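Local atomic coordinates of L-lactate dehydrogenase (PDB entry 4UUL), a protein that probably reduces pyruvate to L-lactate, or oxaloacetate to L-malate, with NADH, as a member of the lactate/malate dehydrogenase superfamily. Residues 155-158 with 159-163; 312-315 with 316-319. The protein carries 1 engineered substitution. All blocks are in the same frame, centred on the assembly; numbering follows the deposited sequence.

In the fold
Contact 1 (155-158 with 159-163) forms the first turns of helix 156-170, which directly follows strand 151-153 at the edge of the parallel Rossmann sheet. Contact 2 (312-315 with 316-319) comes much later in the chain, near the start of the long C-terminal helix 307-337. All four segments belong to the C-terminal alpha/beta domain. The two centres are about 19 Å apart and their nearest atoms about 10 Å, so the contacts do not touch. The two helices converge on residues 185-189: contact 1 bonds directly to His186, the predicted proton acceptor, whereas contact 2 holds the neighbouring Asn185 and Ser189. Contact 1 also reaches the second subunit and so probably ties the catalytic site to the dimer interface.

Contact 1: residues 155-158 with 159-163; sequences SMLD and QNRAY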
loop_
_atom_site.group_PDB
_atom_site.type_symbol
_atom_site.label_atom_id
_atom_site.label_comp_id
_atom_site.label_asym_id
_atom_site.label_seq_id
_atom_site.Cartn_x
_atom_site.Cartn_y
_atom_site.Cartn_z
ATOM N N SER B 155 -14.421 -3.981 -12.063
ATOM C CA SER B 155 -14.502 -5.439 -12.203
ATOM C C SER B 155 -13.093 -6.075 -12.239
ATOM O O SER B 155 -12.998 -7.297 -12.244
ATOM C CB SER B 155 -15.379 -5.826 -13.396
ATOM O OG SER B 155 -14.898 -5.213 -14.518
ATOM N N MET B 156 -12.037 -5.266 -12.081
ATOM C CA MET B 156 -10.690 -5.862 -12.177
ATOM C C MET B 156 -10.274 -6.761 -11.007
ATOM O O MET B 156 -9.394 -7.585 -11.181
ATOM C CB MET B 156 -9.607 -4.786 -12.379
ATOM C CG MET B 156 -9.426 -4.429 -13.845
ATOM S SD MET B 156 -8.905 -5.769 -14.910
ATOM C CE MET B 156 -7.386 -6.229 -14.074
ATOM N N LEU B 157 -10.875 -6.611 -9.830
ATOM C CA LEU B 157 -10.579 -7.543 -8.767
ATOM C C LEU B 157 -10.959 -8.951 -9.185
ATOM O O LEU B 157 -10.193 -9.907 -8.959
ATOM C CB LEU B 157 -11.267 -7.175 -7.461
ATOM C CG LEU B 157 -11.097 -8.092 -6.265
ATOM C CD1 LEU B 157 -9.610 -8.342 -5.933
ATOM C CD2 LEU B 157 -11.853 -7.577 -5.084
ATOM N N ASP B 158 -12.144 -9.097 -9.753
ATOM C CA ASP B 158 -12.577 -10.410 -10.186
ATOM C C ASP B 158 -11.738 -10.954 -11.338
ATOM O O ASP B 158 -11.414 -12.151 -11.382
ATOM C CB ASP B 158 -14.033 -10.348 -10.596
ATOM C CG ASP B 158 -14.847 -9.653 -9.568
ATOM O OD1 ASP B 158 -14.908 -8.365 -9.545
ATOM O OD2 ASP B 158 -15.441 -10.423 -8.793
ATOM N N GLN B 159 -11.339 -10.069 -12.248
ATOM C CA GLN B 159 -10.450 -10.494 -13.309
ATOM C C GLN B 159 -9.120 -11.000 -12.751
ATOM O O GLN B 159 -8.625 -12.046 -13.160
ATOM C CB GLN B 159 -10.208 -9.369 -14.334
ATOM C CG GLN B 159 -9.237 -9.809 -15.395
ATOM C CD GLN B 159 -9.080 -8.836 -16.541
ATOM O OE1 GLN B 159 -10.085 -8.454 -17.138
ATOM N NE2 GLN B 159 -7.867 -8.533 -16.939
ATOM N N ASN B 160 -8.526 -10.254 -11.833
ATOM C CA ASN B 160 -7.258 -10.633 -11.229
ATOM C C ASN B 160 -7.391 -11.963 -10.502
ATOM O O ASN B 160 -6.495 -12.822 -10.616
ATOM C CB ASN B 160 -6.699 -9.520 -10.335
ATOM C CG ASN B 160 -6.171 -8.365 -11.138
ATOM O OD1 ASN B 160 -5.769 -8.514 -12.293
ATOM N ND2 ASN B 160 -6.114 -7.213 -10.516
ATOM N N ARG B 161 -8.476 -12.142 -9.755
ATOM C CA ARG B 161 -8.722 -13.409 -9.097
ATOM C C ARG B 161 -8.744 -14.543 -10.102
ATOM O O ARG B 161 -8.210 -15.639 -9.858
ATOM C CB ARG B 161 -10.027 -13.420 -8.322
ATOM C CG ARG B 161 -9.975 -12.643 -7.058
ATOM C CD ARG B 161 -11.314 -12.473 -6.437
ATOM N NE ARG B 161 -11.250 -11.868 -5.121
ATOM C CZ ARG B 161 -12.256 -11.284 -4.511
ATOM N NH1 ARG B 161 -13.433 -11.137 -5.160
ATOM N NH2 ARG B 161 -12.044 -10.804 -3.316
ATOM N N ALA B 162 -9.445 -14.319 -11.213
ATOM C CA ALA B 162 -9.595 -15.360 -12.219
ATOM C C ALA B 162 -8.283 -15.706 -12.884
ATOM O O ALA B 162 -7.979 -16.886 -13.110
ATOM C CB ALA B 162 -10.612 -14.921 -13.263
ATOM N N TYR B 163 -7.458 -14.691 -13.151
ATOM C CA TYR B 163 -6.151 -14.976 -13.732
ATOM C C TYR B 163 -5.276 -15.825 -12.818
ATOM O O TYR B 163 -4.640 -16.774 -13.283
ATOM C CB TYR B 163 -5.399 -13.676 -14.091
ATOM C CG TYR B 163 -5.587 -13.224 -15.529
ATOM C CD1 TYR B 163 -4.745 -13.656 -16.541
ATOM C CD2 TYR B 163 -6.622 -12.357 -15.885
ATOM C CE1 TYR B 163 -4.936 -13.244 -17.846
ATOM C CE2 TYR B 163 -6.826 -11.925 -17.182
ATOM C CZ TYR B 163 -5.955 -12.375 -18.166
ATOM O OH TYR B 163 -6.121 -11.980 -19.471
HETATM O O HOH W 1 -14.339 -12.424 -7.570
#
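Four successive i to i+4 backbone bonds, from Gln159 N to Ser155 O through Ala162 N to Asp158 O, wind this stretch into the first turns of helix 156-170. Met156 and Gln159 run side by side: the sulfur SD rests against the amide carbon CD of Gln159 at 3.5 Å. The methionine chain is folded at both chi2 (-61°) and chi3 (-57°), which brings its methyl CE to Asn160 OD1, 3.3 Å away. Both amides are held from outside, Gln159 by Ser266 and Val264 O, Asn160 by Gln250 on helix 242-257. Farther round the helix, Leu157 CD2 lies over one face of the Arg161 guanidinium, 3.7 Å from NH2 and offset toward its rim. Arg161 is extended from CG to NE, and its NE makes a salt bridge to Asp58 of the second subunit. Its NH1 stands 4.2 Å from Asp158 OD2, too far for a direct salt bridge, and a water closes the gap, accepting from NH1 at 2.9 Å and donating to OD2 at 2.6 Å. Asp158 CG lies anti to the carbonyl carbon (chi1 -48°), which puts the carboxylate between two partners, the water at OD2 and His186 NE2, hydrogen-bonded to OD1. His186 is the predicted proton acceptor, and the pairing is consistent with the aspartate-histidine couple of the lactate and malate dehydrogenase active site.

Contact 2: residues 312-315 with 316-319; sequences KLDF and TEKD
Thr316 lays its methyl CG2 across the carbonyls of the preceding turn, 3.4 Å from Leu313 O and 3.5 Å from Lys312 O. This is the inward-facing side of the C-terminal alpha-helix 307-337 of the lactate/malate dehydrogenase fold. Here Leu313, Thr316 and Glu317 touch Phe285 of strand 284-291, and four i to i+4 bonds, Thr316 N to Lys312 O through Asp319 N to Phe315 O, make the helical turns regular. The threonine hydroxyl OG1 is anti to the backbone nitrogen (chi1 -166°) and bonds with Ser189 OG and Asn185 N; CG2 therefore sits between the backbone N and the carbonyl carbon, against those two carbonyls. One turn on, Asp319 places CB 3.5 Å from Phe315 O and binds the same two residues through a single oxygen, OD2, to Ser189 OG and Asn185 ND2. Thr316 and Asp319 thus grip the loop carrying His186, the predicted proton acceptor, and probably help to position it as second-shell residues. Phe315 has CG anti to the backbone N (chi1 -175°), and its exposed side chain touches Ser189. Lys318 meets the earlier turn through CB, 3.4 Å from Asp314 O, and the rest of its chain runs on along the exposed surface. At the margin of the buried side, Asp314 OD1 and Glu317 OE1 are 4.3 Å apart. Each has help that would be expected to ease the repulsion: Asp314 OD1 makes a salt bridge to Arg310 NE, and Glu317 OE2 accepts from Lys280 N. A water finally bridges Glu317 to the backbone, donating to Glu317 OE1 at 2.7 Å and to Asp314 O at 2.8 Å.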
loop_
_atom_site.group_PDB
_atom_site.type_symbol
_atom_site.label_atom_id
_atom_site.label_comp_id
_atom_site.label_asym_id
_atom_site.label_seq_id
_atom_site.Cartn_x
_atom_site.Cartn_y
_atom_site.Cartn_z
ATOM N N LYS B 312 -25.381 -16.561 -20.755
ATOM C CA LYS B 312 -24.871 -15.910 -19.556
ATOM C C LYS B 312 -24.963 -14.381 -19.664
ATOM O O LYS B 312 -25.317 -13.720 -18.710
ATOM C CB LYS B 312 -23.410 -16.303 -19.297
ATOM C CG LYS B 312 -23.153 -17.721 -18.924
ATOM C CD LYS B 312 -23.821 -18.136 -17.639
ATOM C CE LYS B 312 -23.074 -17.609 -16.458
ATOM N NZ LYS B 312 -23.747 -18.031 -15.178
ATOM N N LEU B 313 -24.593 -13.853 -20.820
ATOM C CA LEU B 313 -24.677 -12.421 -21.080
ATOM C C LEU B 313 -26.110 -11.917 -20.987
ATOM O O LEU B 313 -26.387 -10.885 -20.410
ATOM C CB LEU B 313 -24.086 -12.035 -22.458
ATOM C CG LEU B 313 -22.582 -12.193 -22.608
ATOM C CD1 LEU B 313 -22.169 -11.877 -24.035
ATOM C CD2 LEU B 313 -21.825 -11.291 -21.654
ATOM N N ASP B 314 -27.035 -12.673 -21.564
ATOM C CA ASP B 314 -28.439 -12.292 -21.533
ATOM C C ASP B 314 -28.965 -12.288 -20.109
ATOM O O ASP B 314 -29.730 -11.415 -19.710
ATOM C CB ASP B 314 -29.242 -13.255 -22.404
ATOM C CG ASP B 314 -28.922 -13.138 -23.889
ATOM O OD1 ASP B 314 -28.291 -12.158 -24.327
ATOM O OD2 ASP B 314 -29.310 -14.100 -24.612
ATOM N N PHE B 315 -28.566 -13.276 -19.319
ATOM C CA PHE B 315 -29.070 -13.376 -17.954
ATOM C C PHE B 315 -28.543 -12.205 -17.111
ATOM O O PHE B 315 -29.265 -11.610 -16.312
ATOM C CB PHE B 315 -28.624 -14.701 -17.335
ATOM C CG PHE B 315 -29.164 -14.970 -15.988
ATOM C CD1 PHE B 315 -30.396 -15.590 -15.833
ATOM C CD2 PHE B 315 -28.443 -14.652 -14.866
ATOM C CE1 PHE B 315 -30.896 -15.873 -14.576
ATOM C CE2 PHE B 315 -28.937 -14.892 -13.592
ATOM C CZ PHE B 315 -30.171 -15.528 -13.444
ATOM N N THR B 316 -27.253 -11.855 -17.240
ATOM C CA THR B 316 -26.675 -10.776 -16.440
ATOM C C THR B 316 -27.187 -9.435 -16.940
ATOM O O THR B 316 -27.421 -8.516 -16.142
ATOM C CB THR B 316 -25.152 -10.881 -16.374
ATOM O OG1 THR B 316 -24.671 -10.012 -15.328
ATOM C CG2 THR B 316 -24.485 -10.449 -17.677
ATOM N N GLU B 317 -27.448 -9.286 -18.232
ATOM C CA GLU B 317 -28.105 -8.092 -18.748
ATOM C C GLU B 317 -29.470 -7.895 -18.117
ATOM O O GLU B 317 -29.819 -6.818 -17.619
ATOM C CB GLU B 317 -28.234 -8.185 -20.263
ATOM C CG GLU B 317 -29.020 -7.063 -20.955
ATOM C CD GLU B 317 -29.274 -7.396 -22.404
ATOM O OE1 GLU B 317 -29.810 -8.469 -22.695
ATOM O OE2 GLU B 317 -28.959 -6.596 -23.218
ATOM N N LYS B 318 -30.270 -8.960 -18.126
ATOM C CA LYS B 318 -31.606 -8.909 -17.522
ATOM C C LYS B 318 -31.495 -8.519 -16.034
ATOM O O LYS B 318 -32.245 -7.686 -15.520
ATOM C CB LYS B 318 -32.295 -10.286 -17.699
ATOM C CG LYS B 318 -33.680 -10.346 -17.108
ATOM C CD LYS B 318 -34.329 -11.708 -17.472
ATOM C CE LYS B 318 -35.725 -11.927 -16.920
ATOM N NZ LYS B 318 -35.772 -11.926 -15.484
ATOM N N ASP B 319 -30.528 -9.109 -15.328
ATOM C CA ASP B 319 -30.288 -8.822 -13.915
ATOM C C ASP B 319 -29.985 -7.341 -13.709
ATOM O O ASP B 319 -30.567 -6.699 -12.816
ATOM C CB ASP B 319 -29.123 -9.672 -13.450
ATOM C CG ASP B 319 -28.804 -9.560 -12.029
ATOM O OD1 ASP B 319 -29.715 -9.435 -11.209
ATOM O OD2 ASP B 319 -27.589 -9.633 -11.672
HETATM O O HOH W 2 -31.473 -10.180 -21.461
#